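Local coordinates for esterase (Sinorhizobium meliloti 1021, PDB 4TX1), which probably hydrolyses acetyl esters, as a carbohydrate acetylesterase of the SGNH-hydrolase family with likely arylesterase activity, at residues K117-E120 with R121-L125. Sequence-based numbering, arbitrary orientation.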
loop_
_atom_site.group_PDB
_atom_site.type_symbol
_atom_site.label_atom_id
_atom_site.label_comp_id
_atom_site.label_asym_id
_atom_site.label_seq_id
_atom_site.Cartn_x
_atom_site.Cartn_y
_atom_site.Cartn_z
ATOM N N LYS A 117 -3.042 0.778 23.230
ATOM C CA LYS A 117 -2.571 -0.293 22.348
ATOM C C LYS A 117 -1.696 0.236 21.219
ATOM O O LYS A 117 -0.743 -0.421 20.818
ATOM C CB LYS A 117 -3.735 -1.053 21.776
ATOM C CG LYS A 117 -4.478 -1.856 22.812
ATOM C CD LYS A 117 -3.592 -2.882 23.555
ATOM C CE LYS A 117 -3.074 -3.969 22.659
ATOM N NZ LYS A 117 -2.174 -4.987 23.380
ATOM N N GLY A 118 -2.051 1.402 20.670
ATOM C CA GLY A 118 -1.222 2.018 19.620
ATOM C C GLY A 118 0.142 2.403 20.196
ATOM O O GLY A 118 1.196 2.196 19.557
ATOM N N ILE A 119 0.179 3.000 21.406
ATOM C CA ILE A 119 1.496 3.311 21.984
ATOM C C ILE A 119 2.336 2.057 22.189
ATOM O O ILE A 119 3.552 2.063 21.941
ATOM C CB ILE A 119 1.334 4.050 23.347
ATOM C CG1 ILE A 119 0.628 5.423 23.163
ATOM C CG2 ILE A 119 2.694 4.239 24.023
ATOM C CD1 ILE A 119 1.379 6.455 22.335
ATOM N N GLU A 120 1.688 0.995 22.630
ATOM C CA GLU A 120 2.329 -0.304 22.746
ATOM C C GLU A 120 3.008 -0.762 21.472
ATOM O O GLU A 120 4.156 -1.212 21.459
ATOM C CB GLU A 120 1.393 -1.317 23.328
ATOM C CG GLU A 120 2.025 -2.686 23.575
ATOM C CD GLU A 120 1.059 -3.629 24.242
ATOM O OE1 GLU A 120 1.541 -4.535 24.916
ATOM O OE2 GLU A 120 -0.159 -3.521 24.101
ATOM N N ARG A 121 2.302 -0.594 20.386
ATOM C CA ARG A 121 2.876 -0.927 19.096
ATOM C C ARG A 121 4.099 -0.039 18.766
ATOM O O ARG A 121 5.066 -0.538 18.322
ATOM C CB ARG A 121 1.831 -0.821 18.006
ATOM C CG ARG A 121 2.391 -0.999 16.625
ATOM C CD ARG A 121 2.820 -2.412 16.346
ATOM N NE ARG A 121 3.076 -2.592 14.941
ATOM C CZ ARG A 121 4.060 -3.285 14.439
ATOM N NH1 ARG A 121 4.913 -3.882 15.214
ATOM N NH2 ARG A 121 4.189 -3.307 13.150
ATOM N N LEU A 122 3.995 1.274 19.005
ATOM C CA LEU A 122 5.082 2.166 18.779
ATOM C C LEU A 122 6.298 1.755 19.615
ATOM O O LEU A 122 7.424 1.779 19.147
ATOM C CB LEU A 122 4.693 3.636 19.032
ATOM C CG LEU A 122 3.545 4.158 18.154
ATOM C CD1 LEU A 122 3.261 5.623 18.550
ATOM C CD2 LEU A 122 3.824 4.069 16.661
ATOM N N VAL A 123 6.056 1.402 20.880
ATOM C CA VAL A 123 7.195 0.998 21.736
ATOM C C VAL A 123 7.881 -0.188 21.079
ATOM O O VAL A 123 9.107 -0.254 21.005
ATOM C CB VAL A 123 6.735 0.673 23.185
ATOM C CG1 VAL A 123 7.923 0.071 23.956
ATOM C CG2 VAL A 123 6.208 1.989 23.803
ATOM N N ASN A 124 7.098 -1.175 20.684
ATOM C CA ASN A 124 7.692 -2.388 20.066
ATOM C C ASN A 124 8.455 -2.103 18.756
ATOM O O ASN A 124 9.470 -2.744 18.490
ATOM C CB ASN A 124 6.587 -3.430 19.823
ATOM C CG ASN A 124 6.131 -4.080 21.143
ATOM O OD1 ASN A 124 6.993 -4.431 22.005
ATOM N ND2 ASN A 124 4.825 -4.194 21.339
ATOM N N LEU A 125 7.967 -1.123 17.964
ATOM C CA LEU A 125 8.677 -0.702 16.755
ATOM C C LEU A 125 10.047 -0.162 17.098
ATOM O O LEU A 125 11.008 -0.366 16.349
ATOM C CB LEU A 125 7.832 0.314 15.925
ATOM C CG LEU A 125 6.641 -0.355 15.240
ATOM C CD1 LEU A 125 5.724 0.805 14.752
ATOM C CD2 LEU A 125 7.084 -1.254 14.071
HETATM O O HOH W 1 4.140 -5.570 24.023
#
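E120 and N124, one helical turn apart, extend in parallel from the same side of their helix, with E120 CG 3.9 Å from N124 ND2, a worked example of i to i+4 pairing on an amphipathic alpha-helix. The helix, 112-127, is one of those flanking the parallel sheet of this SGNH-hydrolase fold. Along the backbone its regular bonding is intact: the N of N124 donates to the O of E120, the N of V123 to the O of I119, and the N of R121 to the O of K117 at 3.1 Å.

E120 has its CG anti to the backbone N (chi1 -176°) and an extended chain beyond, which carries the carboxylate alongside the amide of N124, the two planes 29° apart. The groups do not bond directly; a water joins them, donating to E120 OE1 at 2.9 Å and accepting from N124 ND2 at 3.1 Å. The other carboxylate oxygen, OE2, takes a salt bridge from K117 NZ at 2.6 Å, approached from its syn side but 31° out of the carboxylate plane. Thus both oxygens are engaged, and the bonds to K117 and the water should restrict rotation of the group.

R121 rests its CB 3.5 Å from G118 O. Its chain then bends at chi2 and leads away, NE bonding to the backbone O of H70 of a second subunit, while L125 CD2 lies over the outer part of one guanidinium face.

I119 and V123 form the corresponding pair on the buried side, their side chains crossing at an angle with CG2 4.2 Å from CG2. They reach I143 of strand 140-145, while I119 also packs on Y175 and L178 of helix 171-182. V123 CG2 also comes within 3.2 Å of I119 O.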